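Response regulator aspartate phosphatase I (Bacillus subtilis subsp. subtilis, PDB 4I1A) dephosphorylates the sporulation phosphotransferase Spo0F and activates excision and transfer of the mobile element ICEBs1 by inactivating its repressor ImmR. Local coordinates at residues S124-A129 with F147-V152; Y151-Y154 with Y160-M163; I232-L237 with S244-L249; S302-I307 with F334-N339. All coordinates share one frame; numbering follows the deposited sequence.

Contact 1: S124-A129 with F147-V152; sequences SAYRIA and FKVSYV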
loop_
_atom_site.group_PDB
_atom_site.type_symbol
_atom_site.label_atom_id
_atom_site.label_comp_id
_atom_site.label_asym_id
_atom_site.label_seq_id
_atom_site.Cartn_x
_atom_site.Cartn_y
_atom_site.Cartn_z
ATOM N N SER A 124 21.026 5.247 -11.166
ATOM C CA SER A 124 22.346 5.400 -11.774
ATOM C C SER A 124 23.268 6.198 -10.862
ATOM O O SER A 124 24.415 5.823 -10.638
ATOM C CB SER A 124 22.240 6.101 -13.128
ATOM O OG SER A 124 21.473 5.336 -14.045
ATOM N N ALA A 125 22.750 7.301 -10.337
ATOM C CA ALA A 125 23.519 8.178 -9.465
ATOM C C ALA A 125 23.819 7.496 -8.133
ATOM O O ALA A 125 24.926 7.596 -7.603
ATOM C CB ALA A 125 22.774 9.483 -9.246
ATOM N N TYR A 126 22.819 6.804 -7.600
ATOM C CA TYR A 126 22.989 5.999 -6.401
ATOM C C TYR A 126 24.076 4.934 -6.583
ATOM O O TYR A 126 24.820 4.639 -5.648
ATOM C CB TYR A 126 21.675 5.309 -6.043
ATOM C CG TYR A 126 20.611 6.196 -5.429
ATOM C CD1 TYR A 126 20.947 7.337 -4.703
ATOM C CD2 TYR A 126 19.263 5.874 -5.560
ATOM C CE1 TYR A 126 19.965 8.139 -4.134
ATOM C CE2 TYR A 126 18.282 6.663 -5.000
ATOM C CZ TYR A 126 18.632 7.794 -4.288
ATOM O OH TYR A 126 17.643 8.576 -3.732
ATOM N N ARG A 127 24.162 4.357 -7.782
ATOM C CA ARG A 127 25.106 3.267 -8.032
ATOM C C ARG A 127 26.558 3.712 -7.859
ATOM O O ARG A 127 27.416 2.920 -7.449
ATOM C CB ARG A 127 24.897 2.634 -9.418
ATOM C CG ARG A 127 23.738 1.629 -9.513
ATOM C CD ARG A 127 23.907 0.684 -10.719
ATOM N NE ARG A 127 22.637 0.099 -11.157
ATOM C CZ ARG A 127 22.047 -0.943 -10.576
ATOM N NH1 ARG A 127 22.604 -1.528 -9.524
ATOM N NH2 ARG A 127 20.892 -1.398 -11.043
ATOM N N ILE A 128 26.834 4.980 -8.157
ATOM C CA ILE A 128 28.187 5.493 -7.982
ATOM C C ILE A 128 28.388 6.066 -6.585
ATOM O O ILE A 128 29.484 5.994 -6.030
ATOM C CB ILE A 128 28.583 6.510 -9.070
ATOM C CG1 ILE A 128 27.719 7.763 -9.002
ATOM C CG2 ILE A 128 28.471 5.878 -10.457
ATOM C CD1 ILE A 128 27.896 8.656 -10.209
ATOM N N ALA A 129 27.322 6.621 -6.013
ATOM C CA ALA A 129 27.354 7.086 -4.633
ATOM C C ALA A 129 27.710 5.920 -3.714
ATOM O O ALA A 129 28.455 6.079 -2.744
ATOM C CB ALA A 129 26.017 7.678 -4.249
ATOM N N PHE A 147 18.394 3.197 2.816
ATOM C CA PHE A 147 16.954 3.399 2.857
ATOM C C PHE A 147 16.455 4.017 1.562
ATOM O O PHE A 147 15.501 3.529 0.957
ATOM C CB PHE A 147 16.541 4.279 4.036
ATOM C CG PHE A 147 15.056 4.527 4.100
ATOM C CD1 PHE A 147 14.214 3.604 4.702
ATOM C CD2 PHE A 147 14.497 5.667 3.536
ATOM C CE1 PHE A 147 12.844 3.819 4.753
ATOM C CE2 PHE A 147 13.129 5.886 3.582
ATOM C CZ PHE A 147 12.301 4.962 4.192
ATOM N N LYS A 148 17.107 5.092 1.134
ATOM C CA LYS A 148 16.731 5.764 -0.107
ATOM C C LYS A 148 16.803 4.829 -1.308
ATOM O O LYS A 148 15.904 4.819 -2.144
ATOM C CB LYS A 148 17.613 6.988 -0.330
ATOM C CG LYS A 148 17.446 8.031 0.751
ATOM C CD LYS A 148 16.007 8.543 0.805
ATOM C CE LYS A 148 15.760 9.364 2.077
ATOM N NZ LYS A 148 14.536 10.218 1.985
ATOM N N VAL A 149 17.874 4.041 -1.385
ATOM C CA VAL A 149 18.045 3.095 -2.482
ATOM C C VAL A 149 16.932 2.044 -2.495
ATOM O O VAL A 149 16.386 1.729 -3.555
ATOM C CB VAL A 149 19.436 2.407 -2.449
ATOM C CG1 VAL A 149 19.523 1.325 -3.509
ATOM C CG2 VAL A 149 20.541 3.431 -2.660
ATOM N N SER A 150 16.590 1.510 -1.321
ATOM C CA SER A 150 15.523 0.513 -1.240
ATOM C C SER A 150 14.230 1.113 -1.738
ATOM O O SER A 150 13.433 0.434 -2.379
ATOM C CB SER A 150 15.337 -0.011 0.184
ATOM O OG SER A 150 14.704 0.947 1.007
ATOM N N TYR A 151 14.043 2.401 -1.459
ATOM C CA TYR A 151 12.815 3.098 -1.811
ATOM C C TYR A 151 12.625 3.278 -3.322
ATOM O O TYR A 151 11.540 3.029 -3.843
ATOM C CB TYR A 151 12.751 4.446 -1.098
ATOM C CG TYR A 151 11.376 5.063 -1.112
ATOM C CD1 TYR A 151 10.384 4.612 -0.250
ATOM C CD2 TYR A 151 11.065 6.093 -1.991
ATOM C CE1 TYR A 151 9.114 5.173 -0.264
ATOM C CE2 TYR A 151 9.801 6.659 -2.011
ATOM C CZ TYR A 151 8.829 6.197 -1.146
ATOM O OH TYR A 151 7.573 6.765 -1.168
ATOM N N VAL A 152 13.660 3.717 -4.033
ATOM C CA VAL A 152 13.526 3.841 -5.482
ATOM C C VAL A 152 13.280 2.453 -6.094
ATOM O O VAL A 152 12.443 2.294 -6.984
ATOM C CB VAL A 152 14.742 4.559 -6.137
ATOM C CG1 VAL A 152 16.030 4.025 -5.597
ATOM C CG2 VAL A 152 14.703 4.414 -7.673
#
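Tyr126 and Val149 meet because each sends a group anti to its own carbonyl carbon: CG of Tyr126 (chi1 -75°) and the CG2 branch of Val149. The two side chains pass alongside in opposite senses. Val149 CG2 comes to rest over one face of the Tyr126 ring, 4.3 Å from its centroid and 27° off the ring normal. This is a CH-pi contact, and its closest ring atom is CG, 3.9 Å from Val149 CG2.

Val152 uses a different side of the same ring. Its CG1 meets the ring edge near the plane, with Tyr126 CE2 3.5 Å from Val152 CG1. The phenol end reaches Lys148, where Tyr126 OH lies 3.8 Å from Lys148 CB. The lysine amine turns from the tyrosine.

The axes of the two short segments run at 150°, roughly antiparallel, and approach to 10.9 Å. That spacing is bridged mainly by the one tyrosine. Phe107 and Met111 of helix 102-115 and Phe145 of helix 139-155 also pack on Tyr126. The contact packs helix 119-129 against helix 139-155, whose later part enters the predicted TPR 2, in an all-helical array of the TPR kind.

The interface is therefore apolar. Aliphatic groups press on an aromatic face and edge, so the two helices are joined by shape and dispersion, without polar bonds between the segments.

Contact 2: Y151-Y154 with Y160-M163; sequences YVYY and YFSM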
loop_
_atom_site.group_PDB
_atom_site.type_symbol
_atom_site.label_atom_id
_atom_site.label_comp_id
_atom_site.label_asym_id
_atom_site.label_seq_id
_atom_site.Cartn_x
_atom_site.Cartn_y
_atom_site.Cartn_z
ATOM N N TYR A 151 14.043 2.401 -1.459
ATOM C CA TYR A 151 12.815 3.098 -1.811
ATOM C C TYR A 151 12.625 3.278 -3.322
ATOM O O TYR A 151 11.540 3.029 -3.843
ATOM C CB TYR A 151 12.751 4.446 -1.098
ATOM C CG TYR A 151 11.376 5.063 -1.112
ATOM C CD1 TYR A 151 10.384 4.612 -0.250
ATOM C CD2 TYR A 151 11.065 6.093 -1.991
ATOM C CE1 TYR A 151 9.114 5.173 -0.264
ATOM C CE2 TYR A 151 9.801 6.659 -2.011
ATOM C CZ TYR A 151 8.829 6.197 -1.146
ATOM O OH TYR A 151 7.573 6.765 -1.168
ATOM N N VAL A 152 13.660 3.717 -4.033
ATOM C CA VAL A 152 13.526 3.841 -5.482
ATOM C C VAL A 152 13.280 2.453 -6.094
ATOM O O VAL A 152 12.443 2.294 -6.984
ATOM C CB VAL A 152 14.742 4.559 -6.137
ATOM C CG1 VAL A 152 16.030 4.025 -5.597
ATOM C CG2 VAL A 152 14.703 4.414 -7.673
ATOM N N TYR A 153 13.995 1.451 -5.585
ATOM C CA TYR A 153 13.803 0.072 -6.003
ATOM C C TYR A 153 12.380 -0.415 -5.737
ATOM O O TYR A 153 11.791 -1.104 -6.576
ATOM C CB TYR A 153 14.832 -0.836 -5.330
ATOM C CG TYR A 153 16.135 -0.891 -6.086
ATOM C CD1 TYR A 153 16.145 -1.018 -7.472
ATOM C CD2 TYR A 153 17.356 -0.802 -5.424
ATOM C CE1 TYR A 153 17.340 -1.073 -8.183
ATOM C CE2 TYR A 153 18.561 -0.851 -6.126
ATOM C CZ TYR A 153 18.543 -0.986 -7.503
ATOM O OH TYR A 153 19.729 -1.033 -8.203
ATOM N N TYR A 154 11.833 -0.041 -4.583
ATOM C CA TYR A 154 10.449 -0.353 -4.244
ATOM C C TYR A 154 9.471 0.324 -5.206
ATOM O O TYR A 154 8.401 -0.212 -5.498
ATOM C CB TYR A 154 10.151 0.060 -2.800
ATOM C CG TYR A 154 8.725 -0.186 -2.360
ATOM C CD1 TYR A 154 8.194 -1.472 -2.340
ATOM C CD2 TYR A 154 7.911 0.866 -1.953
ATOM C CE1 TYR A 154 6.887 -1.705 -1.944
ATOM C CE2 TYR A 154 6.597 0.644 -1.546
ATOM C CZ TYR A 154 6.091 -0.644 -1.545
ATOM O OH TYR A 154 4.793 -0.878 -1.141
ATOM N N TYR A 160 13.411 -7.759 -5.237
ATOM C CA TYR A 160 14.620 -8.368 -4.693
ATOM C C TYR A 160 15.618 -7.315 -4.194
ATOM O O TYR A 160 16.135 -7.410 -3.076
ATOM C CB TYR A 160 15.281 -9.290 -5.726
ATOM C CG TYR A 160 16.359 -10.159 -5.130
ATOM C CD1 TYR A 160 16.059 -11.416 -4.623
ATOM C CD2 TYR A 160 17.671 -9.708 -5.038
ATOM C CE1 TYR A 160 17.042 -12.214 -4.052
ATOM C CE2 TYR A 160 18.664 -10.499 -4.469
ATOM C CZ TYR A 160 18.341 -11.751 -3.979
ATOM O OH TYR A 160 19.317 -12.541 -3.420
ATOM N N PHE A 161 15.884 -6.312 -5.027
ATOM C CA PHE A 161 16.833 -5.255 -4.678
ATOM C C PHE A 161 16.347 -4.386 -3.520
ATOM O O PHE A 161 17.116 -4.040 -2.628
ATOM C CB PHE A 161 17.138 -4.380 -5.898
ATOM C CG PHE A 161 18.207 -4.940 -6.791
ATOM C CD1 PHE A 161 18.067 -6.194 -7.354
ATOM C CD2 PHE A 161 19.351 -4.210 -7.071
ATOM C CE1 PHE A 161 19.047 -6.710 -8.174
ATOM C CE2 PHE A 161 20.337 -4.721 -7.895
ATOM C CZ PHE A 161 20.184 -5.975 -8.448
ATOM N N SER A 162 15.068 -4.036 -3.547
ATOM C CA SER A 162 14.490 -3.184 -2.523
ATOM C C SER A 162 14.619 -3.829 -1.155
ATOM O O SER A 162 15.109 -3.213 -0.211
ATOM C CB SER A 162 13.021 -2.901 -2.833
ATOM O OG SER A 162 12.392 -2.271 -1.737
ATOM N N MET A 163 14.199 -5.084 -1.060
ATOM C CA MET A 163 14.215 -5.783 0.217
ATOM C C MET A 163 15.634 -6.012 0.725
ATOM O O MET A 163 15.865 -6.076 1.931
ATOM C CB MET A 163 13.446 -7.094 0.116
ATOM C CG MET A 163 13.118 -7.716 1.457
ATOM S SD MET A 163 11.559 -8.603 1.388
ATOM C CE MET A 163 11.573 -9.213 -0.295
#
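Tyr153, Ser162 and Phe161 carry most of this contact between helices 139-155 and 159-173. Phe161 approaches the Tyr153 ring with two groups. Its CB stands over the ring centre, 3.6 Å from the centroid and only 10° off the normal, a well-centred CH-pi contact. Its ring then turns an edge toward the same tyrosine in an edge-to-face pair, with planes at 61° and centroids 5.0 Å apart. CD2 is the leading atom: Phe161 CD2 lies 3.4 Å from Tyr153 CZ. CG of Phe161 is anti to the carbonyl carbon (chi1 -84°), and this carries the ring out along the tyrosine toward its hydroxyl.

Ser162 fills the space beside the backbone. Its CB is 3.7 Å from Tyr153 CB, and its OG is 3.4 Å from Tyr154 CB. The small side chain allows close helix approach, with Tyr153 CA and Ser162 CA 4.8 Å apart. Its hydroxyl is hydrogen-bonded to Asn193 of helix 180-196 and to Ser150 O.

Replacing Tyr153 by an alanine is likely to leave CB and the ring edge of Phe161 without the aromatic face they pack on, and to open a gap between the helices.

Both segments fall in the predicted TPR 2, and the pair is consistent with the helical hairpin of such a repeat. Its chemistry is divided: aromatic packing on one side, and on the other a buried serine hydroxyl whose polar needs are met by Ser150 and Asn193.

Contact 3: I232-L237 with S244-L249; sequences ICYDEL and SQHLIL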
loop_
_atom_site.group_PDB
_atom_site.type_symbol
_atom_site.label_atom_id
_atom_site.label_comp_id
_atom_site.label_asym_id
_atom_site.label_seq_id
_atom_site.Cartn_x
_atom_site.Cartn_y
_atom_site.Cartn_z
ATOM N N ILE A 232 -4.904 -4.544 6.695
ATOM C CA ILE A 232 -4.830 -4.918 5.281
ATOM C C ILE A 232 -4.310 -6.350 5.068
ATOM O O ILE A 232 -4.867 -7.097 4.266
ATOM C CB ILE A 232 -3.982 -3.911 4.469
ATOM C CG1 ILE A 232 -4.730 -2.582 4.357
ATOM C CG2 ILE A 232 -3.614 -4.470 3.086
ATOM C CD1 ILE A 232 -3.992 -1.543 3.549
ATOM N N CYS A 233 -3.251 -6.735 5.783
ATOM C CA CYS A 233 -2.758 -8.117 5.701
ATOM C C CYS A 233 -3.813 -9.124 6.169
ATOM O O CYS A 233 -4.038 -10.150 5.522
ATOM C CB CYS A 233 -1.467 -8.303 6.500
ATOM S SG CYS A 233 -0.091 -7.324 5.892
ATOM N N TYR A 234 -4.463 -8.814 7.286
ATOM C CA TYR A 234 -5.496 -9.678 7.840
ATOM C C TYR A 234 -6.639 -9.902 6.858
ATOM O O TYR A 234 -7.135 -11.019 6.727
ATOM C CB TYR A 234 -6.018 -9.099 9.150
ATOM C CG TYR A 234 -5.229 -9.526 10.381
ATOM C CD1 TYR A 234 -4.764 -10.829 10.522
ATOM C CD2 TYR A 234 -4.972 -8.627 11.407
ATOM C CE1 TYR A 234 -4.058 -11.223 11.647
ATOM C CE2 TYR A 234 -4.267 -9.011 12.533
ATOM C CZ TYR A 234 -3.812 -10.309 12.649
ATOM O OH TYR A 234 -3.120 -10.695 13.777
ATOM N N ASP A 235 -7.035 -8.841 6.156
ATOM C CA ASP A 235 -8.065 -8.919 5.121
ATOM C C ASP A 235 -7.641 -9.905 4.036
ATOM O O ASP A 235 -8.434 -10.733 3.585
ATOM C CB ASP A 235 -8.326 -7.517 4.515
ATOM C CG ASP A 235 -9.235 -7.553 3.289
ATOM O OD1 ASP A 235 -10.230 -8.302 3.297
ATOM O OD2 ASP A 235 -8.952 -6.838 2.306
ATOM N N GLU A 236 -6.384 -9.803 3.620
ATOM C CA GLU A 236 -5.810 -10.730 2.652
ATOM C C GLU A 236 -5.757 -12.157 3.184
ATOM O O GLU A 236 -5.928 -13.112 2.431
ATOM C CB GLU A 236 -4.395 -10.283 2.263
ATOM C CG GLU A 236 -4.367 -9.000 1.464
ATOM C CD GLU A 236 -4.996 -9.167 0.094
ATOM O OE1 GLU A 236 -4.902 -10.282 -0.472
ATOM O OE2 GLU A 236 -5.587 -8.186 -0.414
ATOM N N LEU A 237 -5.509 -12.299 4.479
ATOM C CA LEU A 237 -5.431 -13.618 5.084
ATOM C C LEU A 237 -6.821 -14.114 5.449
ATOM O O LEU A 237 -6.981 -15.198 6.006
ATOM C CB LEU A 237 -4.528 -13.583 6.314
ATOM C CG LEU A 237 -3.046 -13.357 6.019
ATOM C CD1 LEU A 237 -2.278 -13.105 7.311
ATOM C CD2 LEU A 237 -2.457 -14.554 5.245
ATOM N N SER A 244 -10.794 -5.958 11.015
ATOM C CA SER A 244 -11.650 -4.870 11.461
ATOM C C SER A 244 -11.205 -4.202 12.767
ATOM O O SER A 244 -11.280 -2.979 12.891
ATOM C CB SER A 244 -13.097 -5.346 11.564
ATOM O OG SER A 244 -13.669 -5.438 10.276
ATOM N N GLN A 245 -10.758 -4.992 13.738
ATOM C CA GLN A 245 -10.356 -4.425 15.025
ATOM C C GLN A 245 -9.118 -3.541 14.868
ATOM O O GLN A 245 -9.027 -2.479 15.485
ATOM C CB GLN A 245 -10.140 -5.510 16.086
ATOM C CG GLN A 245 -9.755 -4.968 17.472
ATOM C CD GLN A 245 -10.777 -3.988 18.067
ATOM O OE1 GLN A 245 -11.978 -4.273 18.126
ATOM N NE2 GLN A 245 -10.294 -2.833 18.517
ATOM N N HIS A 246 -8.183 -3.957 14.017
ATOM C CA HIS A 246 -7.018 -3.123 13.741
ATOM C C HIS A 246 -7.374 -1.885 12.911
ATOM O O HIS A 246 -6.786 -0.816 13.089
ATOM C CB HIS A 246 -5.908 -3.933 13.070
ATOM C CG HIS A 246 -5.119 -4.773 14.022
ATOM N ND1 HIS A 246 -4.075 -4.262 14.772
ATOM C CD2 HIS A 246 -5.216 -6.079 14.362
ATOM C CE1 HIS A 246 -3.568 -5.221 15.524
ATOM N NE2 HIS A 246 -4.242 -6.335 15.298
ATOM N N LEU A 247 -8.346 -2.033 12.018
ATOM C CA LEU A 247 -8.749 -0.943 11.133
ATOM C C LEU A 247 -9.494 0.186 11.848
ATOM O O LEU A 247 -9.305 1.350 11.504
ATOM C CB LEU A 247 -9.566 -1.471 9.943
ATOM C CG LEU A 247 -8.768 -2.216 8.857
ATOM C CD1 LEU A 247 -9.699 -3.055 7.991
ATOM C CD2 LEU A 247 -7.956 -1.258 7.989
ATOM N N ILE A 248 -10.330 -0.144 12.832
ATOM C CA ILE A 248 -11.007 0.901 13.589
ATOM C C ILE A 248 -10.044 1.629 14.523
ATOM O O ILE A 248 -10.236 2.806 14.814
ATOM C CB ILE A 248 -12.225 0.396 14.411
ATOM C CG1 ILE A 248 -11.798 -0.620 15.468
ATOM C CG2 ILE A 248 -13.291 -0.176 13.501
ATOM C CD1 ILE A 248 -12.720 -0.643 16.671
ATOM N N LEU A 249 -9.019 0.928 15.002
ATOM C CA LEU A 249 -8.007 1.554 15.840
ATOM C C LEU A 249 -7.260 2.587 15.009
ATOM O O LEU A 249 -6.955 3.684 15.485
ATOM C CB LEU A 249 -7.037 0.514 16.407
ATOM C CG LEU A 249 -7.579 -0.375 17.530
ATOM C CD1 LEU A 249 -6.505 -1.322 18.084
ATOM C CD2 LEU A 249 -8.177 0.468 18.653
HETATM O O HOH W 1 -3.301 -8.642 16.217
#
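Tyr234 and His246 cross at a slant, with their ring planes 36° apart and their centroids separated by 5.6 Å. The imidazole comes to the edge of the tyrosine ring, near its plane. The closest atoms are Tyr234 CE2 and His246 CD2, at 3.6 Å. His246 NE2 also lies in the plane of the tyrosine ring, at its edge. His246 CG is anti to the carbonyl carbon (chi1 -79°), which swings the imidazole across to helix 220-236.

A water joins the two polar ends. It is 2.7 Å from His246 NE2, at the edge of the imidazole and in its plane, and a longer 3.2 Å from Tyr234 OH. The other imidazole nitrogen, ND1, is hydrogen-bonded to ND1 of His227. Both ring nitrogens thus have partners, which should limit turning of the ring.

Both segments lie in the predicted TPR 4, consistent with the two-helix hairpin of such a repeat. Leu204 of helix 200-215 packs on Tyr234 as well.

This is a surface contact of mixed character. A carbon of the imidazole, CD2, meets the edge of the phenol ring directly, while the hydroxyl and the imidazole nitrogen NE2 are bridged by one water.

Contact 4: S302-I307 with F334-N339; sequences SAKFKI and FADVEN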
loop_
_atom_site.group_PDB
_atom_site.type_symbol
_atom_site.label_atom_id
_atom_site.label_comp_id
_atom_site.label_asym_id
_atom_site.label_seq_id
_atom_site.Cartn_x
_atom_site.Cartn_y
_atom_site.Cartn_z
ATOM N N SER A 302 -13.146 7.391 -4.912
ATOM C CA SER A 302 -14.499 7.623 -5.399
ATOM C C SER A 302 -14.889 6.528 -6.397
ATOM O O SER A 302 -15.960 5.945 -6.301
ATOM C CB SER A 302 -14.599 9.013 -6.024
ATOM O OG SER A 302 -15.868 9.216 -6.609
ATOM N N ALA A 303 -13.994 6.223 -7.331
ATOM C CA ALA A 303 -14.206 5.115 -8.257
ATOM C C ALA A 303 -14.208 3.770 -7.519
ATOM O O ALA A 303 -15.006 2.870 -7.821
ATOM C CB ALA A 303 -13.152 5.129 -9.361
ATOM N N LYS A 304 -13.333 3.632 -6.534
ATOM C CA LYS A 304 -13.287 2.383 -5.794
ATOM C C LYS A 304 -14.546 2.140 -4.955
ATOM O O LYS A 304 -15.063 1.019 -4.930
ATOM C CB LYS A 304 -11.999 2.284 -4.963
ATOM C CG LYS A 304 -10.754 2.045 -5.827
ATOM C CD LYS A 304 -9.455 2.234 -5.048
ATOM C CE LYS A 304 -8.268 1.773 -5.901
ATOM N NZ LYS A 304 -6.951 2.206 -5.364
ATOM N N PHE A 305 -15.041 3.174 -4.270
ATOM C CA PHE A 305 -16.336 3.052 -3.575
ATOM C C PHE A 305 -17.474 2.683 -4.532
ATOM O O PHE A 305 -18.346 1.886 -4.185
ATOM C CB PHE A 305 -16.673 4.304 -2.761
ATOM C CG PHE A 305 -15.978 4.356 -1.432
ATOM C CD1 PHE A 305 -16.347 3.487 -0.407
ATOM C CD2 PHE A 305 -14.926 5.239 -1.211
ATOM C CE1 PHE A 305 -15.689 3.515 0.825
ATOM C CE2 PHE A 305 -14.268 5.273 0.020
ATOM C CZ PHE A 305 -14.655 4.416 1.037
ATOM N N LYS A 306 -17.419 3.199 -5.758
ATOM C CA LYS A 306 -18.405 2.828 -6.781
ATOM C C LYS A 306 -18.408 1.332 -7.122
ATOM O O LYS A 306 -19.452 0.777 -7.486
ATOM C CB LYS A 306 -18.263 3.678 -8.052
ATOM C CG LYS A 306 -18.486 5.177 -7.836
ATOM C CD LYS A 306 -19.676 5.460 -6.900
ATOM C CE LYS A 306 -19.549 6.821 -6.179
ATOM N NZ LYS A 306 -18.329 6.921 -5.294
ATOM N N ILE A 307 -17.254 0.682 -7.001
ATOM C CA ILE A 307 -17.179 -0.765 -7.205
ATOM C C ILE A 307 -17.901 -1.499 -6.073
ATOM O O ILE A 307 -18.708 -2.401 -6.320
ATOM C CB ILE A 307 -15.718 -1.281 -7.289
ATOM C CG1 ILE A 307 -15.018 -0.727 -8.538
ATOM C CG2 ILE A 307 -15.690 -2.827 -7.293
ATOM C CD1 ILE A 307 -13.497 -1.003 -8.545
ATOM N N PHE A 334 -3.385 0.211 -13.371
ATOM C CA PHE A 334 -3.598 -1.163 -13.793
ATOM C C PHE A 334 -3.446 -2.205 -12.682
ATOM O O PHE A 334 -4.100 -3.246 -12.718
ATOM C CB PHE A 334 -2.709 -1.467 -14.999
ATOM C CG PHE A 334 -2.974 -0.560 -16.165
ATOM C CD1 PHE A 334 -4.236 -0.509 -16.740
ATOM C CD2 PHE A 334 -1.972 0.255 -16.681
ATOM C CE1 PHE A 334 -4.500 0.340 -17.821
ATOM C CE2 PHE A 334 -2.225 1.102 -17.756
ATOM C CZ PHE A 334 -3.500 1.147 -18.326
ATOM N N ALA A 335 -2.607 -1.914 -11.692
ATOM C CA ALA A 335 -2.498 -2.776 -10.513
ATOM C C ALA A 335 -3.845 -2.860 -9.788
ATOM O O ALA A 335 -4.352 -3.958 -9.525
ATOM C CB ALA A 335 -1.383 -2.292 -9.567
ATOM N N ASP A 336 -4.427 -1.698 -9.492
ATOM C CA ASP A 336 -5.787 -1.608 -8.937
ATOM C C ASP A 336 -6.813 -2.315 -9.799
ATOM O O ASP A 336 -7.661 -3.019 -9.285
ATOM C CB ASP A 336 -6.190 -0.159 -8.742
ATOM C CG ASP A 336 -5.431 0.496 -7.619
ATOM O OD1 ASP A 336 -4.848 -0.242 -6.805
ATOM O OD2 ASP A 336 -5.426 1.737 -7.546
ATOM N N VAL A 337 -6.713 -2.154 -11.113
ATOM C CA VAL A 337 -7.648 -2.811 -12.027
ATOM C C VAL A 337 -7.476 -4.325 -12.008
ATOM O O VAL A 337 -8.449 -5.079 -12.043
ATOM C CB VAL A 337 -7.485 -2.297 -13.486
ATOM C CG1 VAL A 337 -8.283 -3.173 -14.475
ATOM C CG2 VAL A 337 -7.909 -0.844 -13.590
ATOM N N GLU A 338 -6.226 -4.761 -11.957
ATOM C CA GLU A 338 -5.928 -6.178 -11.946
ATOM C C GLU A 338 -6.422 -6.828 -10.650
ATOM O O GLU A 338 -7.146 -7.818 -10.673
ATOM C CB GLU A 338 -4.425 -6.388 -12.109
ATOM C CG GLU A 338 -3.996 -7.834 -12.061
ATOM C CD GLU A 338 -2.527 -7.984 -11.684
ATOM O OE1 GLU A 338 -1.931 -9.038 -11.986
ATOM O OE2 GLU A 338 -1.974 -7.046 -11.068
ATOM N N ASN A 339 -6.040 -6.252 -9.519
ATOM C CA ASN A 339 -6.435 -6.795 -8.234
ATOM C C ASN A 339 -7.943 -6.747 -7.978
ATOM O O ASN A 339 -8.537 -7.745 -7.565
ATOM C CB ASN A 339 -5.637 -6.118 -7.105
ATOM C CG ASN A 339 -4.137 -6.420 -7.197
ATOM O OD1 ASN A 339 -3.310 -5.672 -6.675
ATOM N ND2 ASN A 339 -3.787 -7.524 -7.874
#
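The carboxylate of Asp336 is met by Lys304 from above its plane. Lys304 NZ lies 2.7 Å from Asp336 OD2, in a direction 66° out of that plane. This is a salt bridge with a charged hydrogen bond. OD1 is farther away, at 3.5 Å from Lys304 NZ, so the amine favours one oxygen. Lys304 CE also comes close, 3.3 Å from Asp336 OD2.

The two side chains cross at about a right angle. Lys304 is extended beyond CG, with its later torsions all near 180°. This straight reach spans two segments whose nearest CA atoms, of Lys304 and Asp336, are 9.1 Å apart. The aspartate lies in the first turn of helix 334-351.

The amine has other partners. Glu300 forms a second salt bridge with it, and Tyr301 makes a cation-pi contact. With an alanine at Asp336, the Lys304 amine would probably keep Glu300 but lose its carboxylate mate on helix 334-351, and with it this tie between the helices.

Helices 299-313 and 334-351 are separated in sequence by helix 318-330, whose Ala324 and Phe325 pack on Ile307 and whose Leu328 packs on Val337. A salt bridge reaching past an intervening helix to the next but one fits the stacked helical hairpins of a TPR superhelix.

Contact 1 is buried and contact 2 partly so, and both use helix 139-155. They share Tyr151 and Val152, they touch, and their centres are 9 Å apart. Contacts 3 and 4 lie across the chain's centre from this pair, 19 Å from each other between centres, without touching. Contacts 2 and 3 each join segments of one predicted repeat, whereas contact 4 links helices that are not neighbours in sequence. The chemistry changes with place: aliphatic-aromatic packing in the buried contact 1, an aromatic pair beside a serine in contact 2, a water bridge at the surface in contact 3, and a partly buried ion pair in contact 4.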